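Local structure of glycerol Dehydrogenase (Unidentified, 5XN8) at residues L202-L205 against C206-L210; Q194-E197 against A198-S201; C68-V71 against E72-L76; A323-A326 against K327-A331; L305-T308 against L309-G313. The protein catalyses the NAD-dependent oxidation of glycerol to dihydroxyacetone at a metal-containing active site, and probably also acts on small diols such as 1,2-propanediol. All blocks are in the same frame, centred on the assembly; numbering follows the deposited sequence.

Contact 1: residues L202-L205 against C206-L210; sequences LARL and CYDTL
The carbonyl oxygen of L205 is gripped twice by T209, one turn further along helix 197-223: OG1 donates to O over 2.6 Å, and the amide N of T209 reaches the same O over 2.9 Å. The two donors come from opposite faces of the carbonyl plane. Turning OG1 beside its own backbone N (chi1 -58°) brings the hydroxyl back over the preceding turn, a common way for threonine to satisfy its polar group within a helix.

On another side of the helix, R204 NH2 meets D208 OD1 at 3.2 Å in a salt bridge that uses the syn lone pair of the oxygen and lies near the guanidinium plane. A weak bond from NE to the same OD1 supports it. The Y207 ring stands almost upright to the guanidinium (85°), its CD2 edge over one face, while W176 makes a cation-pi contact with the arginine. L202 and L205 present apolar groups to A198 and S201 of the second subunit.

Complementary charges one helical turn apart should therefore hold the arginine against the aromatic cluster, and the threonine meets its polar need locally beside a subunit interface.

Contact 2: residues Q194-E197 against A198-S201; sequences QSTE and AALS
The carboxylate of E197 lies beside the side chain of L200, both pointing the same way, with OE1 4.1 Å from CD2. At its other oxygen, OE2, R232 of the second subunit forms a salt bridge and Y183 of the same chain as E197 adds a weak hydrogen bond, so the glutamate spends its charge across the interface while L200 packs on W176 and Y183 of its own chain.

The remaining bonds organise the start of helix 197-223. T196 stands at the N-cap: OG1, set between its backbone N and carbonyl carbon (chi1 57°), accepts from A199 N at 3.2 Å in a nearly straight bond (164°). The same oxygen touches the methyl of A199, 3.5 Å from CB. T196 O receives the hydroxyl of S195 at 2.8 Å from OG, and also a weak bond from L200 N. S195 OG is bonded to S248 OG as well, which ties the approach to the helix to a neighbouring loop. Regular helical bonding follows with S201 N to E197 O at 2.7 Å, and S201 OG turns back to A198 O, 2.6 Å away.

The first-turn amide of A198, which has no helical carbonyl before it, is met by E235 OE2 of the second subunit. The small methyl of A198 packs on I5 of strand 3-6 and, across the interface, on L240 of the second subunit. The whole is a classic threonine N-cap, here completed by an acidic side chain of the partner subunit at a helix-helix interface.

Contact 3: residues C68-V71 against E72-L76; sequences CSHV and EIRRL
A capping bond links S69 to E72. Placed between its backbone N and carbonyl carbon (chi1 54°), S69 OG accepts from E72 N at 3.3 Å, the N-cap bond that opens helix 70-83. The hydroxyl is also bonded to E133 OE1, so serine serves both the helix start and a neighbouring loop.

Backbone bonds then take over: I73 N, R74 N and R75 N donate to S69 O, H70 O and V71 O respectively, each at 3.0 Å.

The methyl CD1 of I73 lies against a carbonyl oxygen, 3.4 Å from S69 O. The I73 side chain packs on T99 and makes apolar contact with I130 and A102, a place suited to a branched hydrocarbon.

Among the charged and aromatic groups, H70 and R74 run side by side. R74 NH1 comes to the edge of the imidazole, near the ring plane and 2.9 Å from ND1, with the planes 63° apart. H70 NE2 is bonded to E139 OE2, and R74 makes a cation-pi contact with Y106. On another side, R75 NH2 forms a salt bridge with E72 OE2 at 2.8 Å, nearly in the guanidinium plane, while E72 OE1 takes a bond from N65.

The negative charge of E133, bonded to the cap hydroxyl, would be expected to interact favourably with the helix dipole, whereas that of E72 is probably largely balanced by R75. E139, through H70 NE2, would probably favour one orientation of the imidazole.

Contact 4: residues A323-A326 against K327-A331; sequences AAVA and KATCA
V325 O is satisfied twice by T329: the amide N donates at 3.0 Å and the hydroxyl OG1 at 2.6 Å, from opposite faces of the carbonyl plane. The hydroxyl lies anti to its own carbonyl carbon (chi1 -58°), which carries it back along the helix. Threonine fits here because its hydroxyl donates within helix 318-329, while its side chain also packs on A255 and I256 of helix 252-260 and on I336.

Upstream the accounting is that of an ordinary alpha-helix. A323 O takes K327 N at 3.0 Å, and A324 O takes A328 N at 3.2 Å. The chain of K327 passes alongside the first of these acceptors, CG being 3.4 Å from A323 O, and then leads its amine away, as befits an exposed lysine.

At the C-terminal end the bonding thins. C330 is the first residue to leave helical angles, and its N is shared between two weak bonds, to A326 O at 3.3 Å and to K327 O at 3.2 Å. Small alanines suit the face that meets helix 345-363: A323 rests on H349, and A326 on V348 and H349.

The bond to V325 O satisfies the hydroxyl proton of T329 within the helix, which suits a threonine buried against helix 252-260, and the weak, divided bonds of C330 N mark where the helix gives way to the following loop.

Contact 5: residues L305-T308 against L309-G313; sequences LPVT and LAQMG
Q311 reaches back beside V307, the two side chains pointing the same way, and sets its amide oxygen against the backbone N of V307. OE1 accepts from V307 N at 2.8 Å, the donor lying nearly along the C=O axis (165°). With CG beside the backbone N (chi1 -72°), the extended chain carries the amide to V307 N. The other polar atom of the amide is engaged too: Q311 NE2 donates to a water at 3.1 Å, and that water donates to L305 O at 2.8 Å. Amide oxygen and nitrogen thus have distinct partners, which fixes the rotation of the group.

T308 crosses Q311 obliquely. Its OG1 accepts from Q311 N at 3.2 Å, sits 3.3 Å from Q311 CG, and gives only a weak bond to OE1. This side-chain-to-backbone bond from Q311 N, like an N-cap bond, accompanies the start of the 3-10 segment 310-312 in the loop joining helix 290-303 to helix 318-329. The turn is continued by M312 N to L309 O, 3.0 Å, and ends at G313, whose positive phi (85°) is easily adopted by glycine. Ahead of the 3-10 segment, L309 N donates to D356 OD1 of helix 345-363.

P306 and M312 meet at about a right angle, P306 CB 3.7 Å from M312 CG, a purely apolar contact. The methionine also lies on F277 and K274 of helix 271-285, its unbranched, flexible chain suiting a place against the F277 ring and the K274 chain, while V307 fills in against L280, L297 and L363.

In the fold
Contacts 1 and 2 are successive parts of helix 197-223, centres 13 Å apart, and both meet the second subunit. Contact 3 belongs to the nucleotide-binding half, about 36 Å from contact 1 between centres and on the opposite side of the chain's centre; the S69 side chain lies about 5 Å from that of Y131, a probable NAD(+) residue. Contacts 4 and 5 lie in the helical half, their nearest atoms about 7 Å apart. Zinc, held by D171, H254 and H271, is about 11 Å from the C206 side chain of contact 1 and about 12 Å from that of L305 in contact 5, while T329 of contact 4 lies about 9 Å from H254, side chain to side chain.

Contact 1: residues L202-L205 against C206-L210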
# COMPACT_ATOMS: atom_id res chain seq x y z
N LEU A 202 -15.54 8.68 20.36
CA LEU A 202 -16.94 8.84 19.93
C LEU A 202 -17.14 10.11 19.10
O LEU A 202 -17.95 10.13 18.17
CB LEU A 202 -17.89 8.84 21.13
CG LEU A 202 -18.09 7.53 21.89
CD1 LEU A 202 -18.87 7.81 23.16
CD2 LEU A 202 -18.78 6.46 21.07
N ALA A 203 -16.40 11.16 19.45
CA ALA A 203 -16.30 12.36 18.61
C ALA A 203 -15.84 12.04 17.19
O ALA A 203 -16.41 12.56 16.23
CB ALA A 203 -15.36 13.37 19.24
N ARG A 204 -14.83 11.18 17.06
CA ARG A 204 -14.29 10.77 15.76
C ARG A 204 -15.25 9.85 15.03
O ARG A 204 -15.42 9.98 13.82
CB ARG A 204 -12.93 10.06 15.93
CG ARG A 204 -12.26 9.61 14.63
CD ARG A 204 -11.71 10.77 13.80
NE ARG A 204 -11.72 10.48 12.36
CZ ARG A 204 -10.93 11.02 11.44
NH1 ARG A 204 -10.01 11.94 11.75
NH2 ARG A 204 -11.05 10.64 10.17
N LEU A 205 -15.85 8.92 15.75
CA LEU A 205 -16.86 8.04 15.18
C LEU A 205 -18.04 8.82 14.61
O LEU A 205 -18.58 8.48 13.57
CB LEU A 205 -17.36 7.03 16.22
CG LEU A 205 -18.34 5.98 15.70
CD1 LEU A 205 -17.68 5.05 14.70
CD2 LEU A 205 -18.93 5.21 16.87
N CYS A 206 -18.45 9.86 15.32
CA CYS A 206 -19.48 10.79 14.82
C CYS A 206 -19.16 11.25 13.39
O CYS A 206 -19.98 11.11 12.48
CB CYS A 206 -19.58 12.00 15.74
SG CYS A 206 -20.88 13.15 15.34
N TYR A 207 -17.94 11.75 13.21
CA TYR A 207 -17.46 12.29 11.94
C TYR A 207 -17.38 11.23 10.85
O TYR A 207 -17.85 11.47 9.73
CB TYR A 207 -16.09 12.97 12.15
CG TYR A 207 -15.43 13.50 10.90
CD1 TYR A 207 -16.01 14.52 10.15
CD2 TYR A 207 -14.21 12.99 10.47
CE1 TYR A 207 -15.40 15.01 9.01
CE2 TYR A 207 -13.59 13.47 9.33
CZ TYR A 207 -14.19 14.48 8.59
OH TYR A 207 -13.60 14.96 7.45
N ASP A 208 -16.80 10.06 11.15
CA ASP A 208 -16.69 8.97 10.16
C ASP A 208 -18.05 8.42 9.77
O ASP A 208 -18.24 7.97 8.64
CB ASP A 208 -15.81 7.81 10.68
CG ASP A 208 -14.35 8.22 10.90
OD1 ASP A 208 -13.83 9.11 10.18
OD2 ASP A 208 -13.72 7.63 11.80
N THR A 209 -18.98 8.41 10.72
CA THR A 209 -20.36 7.97 10.48
C THR A 209 -21.09 8.93 9.54
O THR A 209 -21.79 8.48 8.64
CB THR A 209 -21.14 7.80 11.80
OG1 THR A 209 -20.46 6.87 12.63
CG2 THR A 209 -22.55 7.29 11.55
N LEU A 210 -20.92 10.23 9.72
CA LEU A 210 -21.51 11.21 8.78
C LEU A 210 -21.04 10.97 7.35
O LEU A 210 -21.86 10.93 6.44
CB LEU A 210 -21.18 12.64 9.17
CG LEU A 210 -21.83 13.22 10.42
CD1 LEU A 210 -21.27 14.59 10.73
CD2 LEU A 210 -23.33 13.28 10.28

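Contact 2: residues Q194-E197 against A198-S201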
# COMPACT_ATOMS: atom_id res chain seq x y z
N GLN A 194 -10.15 17.12 31.65
CA GLN A 194 -9.62 16.78 30.33
C GLN A 194 -10.50 15.71 29.69
O GLN A 194 -11.36 15.11 30.35
CB GLN A 194 -8.18 16.26 30.44
CG GLN A 194 -7.19 17.19 31.12
CD GLN A 194 -7.02 18.52 30.43
OE1 GLN A 194 -7.20 18.63 29.22
NE2 GLN A 194 -6.69 19.55 31.20
N SER A 195 -10.29 15.46 28.40
CA SER A 195 -11.05 14.44 27.69
C SER A 195 -10.52 13.04 27.98
O SER A 195 -9.31 12.81 28.02
CB SER A 195 -11.03 14.67 26.19
OG SER A 195 -11.99 13.83 25.57
N THR A 196 -11.45 12.12 28.18
CA THR A 196 -11.16 10.70 28.13
C THR A 196 -10.94 10.34 26.67
O THR A 196 -11.35 11.08 25.78
CB THR A 196 -12.33 9.86 28.70
OG1 THR A 196 -13.53 10.16 27.98
CG2 THR A 196 -12.53 10.13 30.17
N GLU A 197 -10.28 9.21 26.42
CA GLU A 197 -10.17 8.68 25.07
C GLU A 197 -11.52 8.24 24.54
O GLU A 197 -11.80 8.40 23.35
CB GLU A 197 -9.18 7.52 24.98
CG GLU A 197 -7.74 7.87 25.34
CD GLU A 197 -7.19 9.03 24.51
OE1 GLU A 197 -7.42 9.07 23.30
OE2 GLU A 197 -6.52 9.91 25.10
N ALA A 198 -12.36 7.71 25.44
CA ALA A 198 -13.75 7.32 25.13
C ALA A 198 -14.53 8.41 24.40
O ALA A 198 -15.08 8.18 23.32
CB ALA A 198 -14.48 6.94 26.41
N ALA A 199 -14.58 9.58 25.01
CA ALA A 199 -15.30 10.74 24.49
C ALA A 199 -14.74 11.24 23.17
O ALA A 199 -15.51 11.58 22.26
CB ALA A 199 -15.28 11.87 25.52
N LEU A 200 -13.42 11.28 23.06
CA LEU A 200 -12.74 11.68 21.81
C LEU A 200 -12.93 10.66 20.70
O LEU A 200 -13.07 11.02 19.53
CB LEU A 200 -11.25 11.89 22.06
CG LEU A 200 -10.40 12.35 20.87
CD1 LEU A 200 -10.68 13.79 20.52
CD2 LEU A 200 -8.92 12.16 21.13
N SER A 201 -12.90 9.37 21.05
CA SER A 201 -13.15 8.30 20.08
C SER A 201 -14.56 8.39 19.50
O SER A 201 -14.76 8.17 18.31
CB SER A 201 -12.95 6.93 20.72
OG SER A 201 -14.06 6.63 21.53

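Contact 3: residues C68-V71 against E72-L76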
# COMPACT_ATOMS: atom_id res chain seq x y z
N CYS A 68 -38.69 28.24 26.37
CA CYS A 68 -37.98 27.77 27.56
C CYS A 68 -37.53 28.97 28.40
O CYS A 68 -36.37 29.38 28.36
CB CYS A 68 -36.78 26.90 27.17
SG CYS A 68 -35.86 26.18 28.55
N SER A 69 -38.48 29.53 29.15
CA SER A 69 -38.24 30.71 29.98
C SER A 69 -38.40 30.37 31.45
O SER A 69 -39.05 29.38 31.78
CB SER A 69 -39.21 31.82 29.60
OG SER A 69 -40.54 31.38 29.64
N HIS A 70 -37.80 31.18 32.31
CA HIS A 70 -37.95 31.02 33.76
C HIS A 70 -39.42 31.09 34.19
O HIS A 70 -39.84 30.32 35.05
CB HIS A 70 -37.15 32.09 34.52
CG HIS A 70 -35.68 31.80 34.60
ND1 HIS A 70 -35.16 30.82 35.41
CD2 HIS A 70 -34.62 32.37 33.98
CE1 HIS A 70 -33.85 30.80 35.29
NE2 HIS A 70 -33.49 31.72 34.41
N VAL A 71 -40.18 31.99 33.57
CA VAL A 71 -41.62 32.14 33.84
C VAL A 71 -42.37 30.84 33.49
O VAL A 71 -43.20 30.39 34.28
CB VAL A 71 -42.24 33.32 33.05
CG1 VAL A 71 -43.77 33.34 33.15
CG2 VAL A 71 -41.66 34.65 33.54
N GLU A 72 -42.07 30.27 32.33
CA GLU A 72 -42.73 29.05 31.87
C GLU A 72 -42.39 27.86 32.77
O GLU A 72 -43.27 27.08 33.11
CB GLU A 72 -42.36 28.75 30.41
CG GLU A 72 -43.09 27.58 29.76
CD GLU A 72 -44.60 27.78 29.64
OE1 GLU A 72 -45.09 28.91 29.77
OE2 GLU A 72 -45.30 26.78 29.39
N ILE A 73 -41.12 27.75 33.17
CA ILE A 73 -40.66 26.71 34.11
C ILE A 73 -41.45 26.77 35.41
O ILE A 73 -42.00 25.76 35.85
CB ILE A 73 -39.13 26.83 34.40
CG1 ILE A 73 -38.31 26.46 33.16
CG2 ILE A 73 -38.69 25.96 35.58
CD1 ILE A 73 -36.93 27.09 33.16
N ARG A 74 -41.52 27.97 36.01
CA ARG A 74 -42.22 28.17 37.28
C ARG A 74 -43.73 27.93 37.18
O ARG A 74 -44.34 27.47 38.14
CB ARG A 74 -41.95 29.58 37.85
CG ARG A 74 -40.58 29.81 38.50
CD ARG A 74 -39.44 28.96 38.02
NE ARG A 74 -38.22 29.25 38.80
CZ ARG A 74 -36.97 29.22 38.34
NH1 ARG A 74 -36.69 28.93 37.07
NH2 ARG A 74 -35.97 29.51 39.18
N ARG A 75 -44.32 28.23 36.02
CA ARG A 75 -45.75 27.96 35.78
C ARG A 75 -46.03 26.46 35.77
O ARG A 75 -47.00 26.01 36.39
CB ARG A 75 -46.21 28.60 34.46
CG ARG A 75 -47.73 28.62 34.25
CD ARG A 75 -48.11 29.10 32.85
NE ARG A 75 -47.70 28.14 31.81
CZ ARG A 75 -48.33 27.01 31.49
NH1 ARG A 75 -49.45 26.64 32.11
NH2 ARG A 75 -47.84 26.23 30.52
N LEU A 76 -45.19 25.69 35.08
CA LEU A 76 -45.35 24.24 34.96
C LEU A 76 -44.99 23.49 36.25
O LEU A 76 -45.63 22.49 36.58
CB LEU A 76 -44.52 23.69 33.79
CG LEU A 76 -45.02 23.99 32.38
CD1 LEU A 76 -43.95 23.66 31.36
CD2 LEU A 76 -46.33 23.26 32.07

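Contact 4: residues A323-A326 against K327-A331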
# COMPACT_ATOMS: atom_id res chain seq x y z
N ALA A 323 -16.27 41.53 10.56
CA ALA A 323 -15.46 42.11 11.64
C ALA A 323 -16.22 42.08 12.96
O ALA A 323 -15.67 41.69 13.99
CB ALA A 323 -15.01 43.52 11.31
N ALA A 324 -17.49 42.49 12.92
CA ALA A 324 -18.36 42.44 14.12
C ALA A 324 -18.61 41.01 14.61
O ALA A 324 -18.60 40.77 15.82
CB ALA A 324 -19.68 43.14 13.84
N VAL A 325 -18.83 40.07 13.68
CA VAL A 325 -18.97 38.63 14.00
C VAL A 325 -17.68 38.08 14.61
O VAL A 325 -17.73 37.25 15.52
CB VAL A 325 -19.36 37.81 12.74
CG1 VAL A 325 -19.19 36.31 12.94
CG2 VAL A 325 -20.79 38.11 12.34
N ALA A 326 -16.54 38.54 14.10
CA ALA A 326 -15.23 38.15 14.62
C ALA A 326 -14.96 38.63 16.05
O ALA A 326 -14.35 37.90 16.84
CB ALA A 326 -14.14 38.67 13.69
N LYS A 327 -15.38 39.86 16.38
CA LYS A 327 -15.24 40.40 17.74
C LYS A 327 -16.08 39.63 18.74
O LYS A 327 -15.60 39.28 19.82
CB LYS A 327 -15.63 41.87 17.82
CG LYS A 327 -14.70 42.83 17.09
CD LYS A 327 -15.22 44.28 17.14
CE LYS A 327 -15.36 44.87 18.54
NZ LYS A 327 -16.05 46.20 18.55
N ALA A 328 -17.34 39.40 18.38
CA ALA A 328 -18.27 38.69 19.25
C ALA A 328 -17.88 37.22 19.44
O ALA A 328 -18.19 36.65 20.49
CB ALA A 328 -19.69 38.81 18.71
N THR A 329 -17.22 36.64 18.44
CA THR A 329 -16.64 35.29 18.54
C THR A 329 -15.56 35.20 19.62
O THR A 329 -15.50 34.22 20.35
CB THR A 329 -16.02 34.84 17.19
OG1 THR A 329 -17.02 34.87 16.17
CG2 THR A 329 -15.46 33.43 17.26
N CYS A 330 -14.69 36.21 19.69
CA CYS A 330 -13.55 36.21 20.62
C CYS A 330 -13.84 36.84 21.99
O CYS A 330 -12.92 37.09 22.76
CB CYS A 330 -12.35 36.91 19.96
SG CYS A 330 -11.80 36.05 18.47
N ALA A 331 -15.12 37.09 22.28
CA ALA A 331 -15.54 37.63 23.57
C ALA A 331 -15.09 36.74 24.73
O ALA A 331 -14.98 35.53 24.59
CB ALA A 331 -17.05 37.81 23.59

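Contact 5: residues L305-T308 against L309-G313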
# COMPACT_ATOMS: atom_id res chain seq x y z
N LEU A 305 -25.82 21.89 3.17
CA LEU A 305 -25.37 22.77 4.25
C LEU A 305 -24.57 23.93 3.68
O LEU A 305 -23.88 23.76 2.69
CB LEU A 305 -24.52 21.98 5.25
CG LEU A 305 -25.26 21.01 6.16
CD1 LEU A 305 -24.26 20.05 6.81
CD2 LEU A 305 -26.06 21.76 7.22
N PRO A 306 -24.67 25.12 4.30
CA PRO A 306 -24.04 26.32 3.73
C PRO A 306 -22.52 26.31 3.77
O PRO A 306 -21.95 26.07 4.82
CB PRO A 306 -24.58 27.45 4.60
CG PRO A 306 -24.90 26.81 5.88
CD PRO A 306 -25.39 25.44 5.54
N VAL A 307 -21.88 26.56 2.63
CA VAL A 307 -20.41 26.68 2.56
C VAL A 307 -19.93 28.10 2.19
O VAL A 307 -18.75 28.34 2.03
CB VAL A 307 -19.80 25.64 1.59
CG1 VAL A 307 -20.07 24.23 2.09
CG2 VAL A 307 -20.33 25.80 0.18
N THR A 308 -20.88 29.04 2.08
CA THR A 308 -20.58 30.42 1.71
C THR A 308 -21.44 31.36 2.53
O THR A 308 -22.54 30.99 2.96
CB THR A 308 -20.93 30.71 0.23
OG1 THR A 308 -22.32 30.48 0.04
CG2 THR A 308 -20.16 29.82 -0.71
N LEU A 309 -20.95 32.58 2.71
CA LEU A 309 -21.70 33.62 3.40
C LEU A 309 -23.05 33.89 2.73
O LEU A 309 -24.05 34.07 3.44
CB LEU A 309 -20.88 34.90 3.46
CG LEU A 309 -19.66 34.83 4.37
CD1 LEU A 309 -18.78 36.04 4.19
CD2 LEU A 309 -20.08 34.69 5.83
N ALA A 310 -23.09 33.89 1.40
CA ALA A 310 -24.34 34.13 0.65
C ALA A 310 -25.43 33.09 0.96
O ALA A 310 -26.58 33.45 1.10
CB ALA A 310 -24.06 34.18 -0.85
N GLN A 311 -25.05 31.82 1.08
CA GLN A 311 -26.01 30.77 1.48
C GLN A 311 -26.55 30.92 2.91
O GLN A 311 -27.55 30.29 3.26
CB GLN A 311 -25.39 29.39 1.34
CG GLN A 311 -25.20 28.92 -0.09
CD GLN A 311 -24.48 27.60 -0.16
OE1 GLN A 311 -23.53 27.38 0.58
NE2 GLN A 311 -24.92 26.71 -1.04
N MET A 312 -25.86 31.73 3.73
CA MET A 312 -26.33 32.12 5.06
C MET A 312 -27.04 33.48 5.12
O MET A 312 -27.32 33.98 6.21
CB MET A 312 -25.13 32.15 6.00
CG MET A 312 -24.41 30.83 6.14
SD MET A 312 -23.03 31.00 7.24
CE MET A 312 -23.82 31.33 8.81
N GLY A 313 -27.32 34.08 3.96
CA GLY A 313 -28.03 35.36 3.89
C GLY A 313 -27.21 36.62 4.03
O GLY A 313 -27.79 37.71 4.06
O HOH W 1 -23.61 24.09 -0.09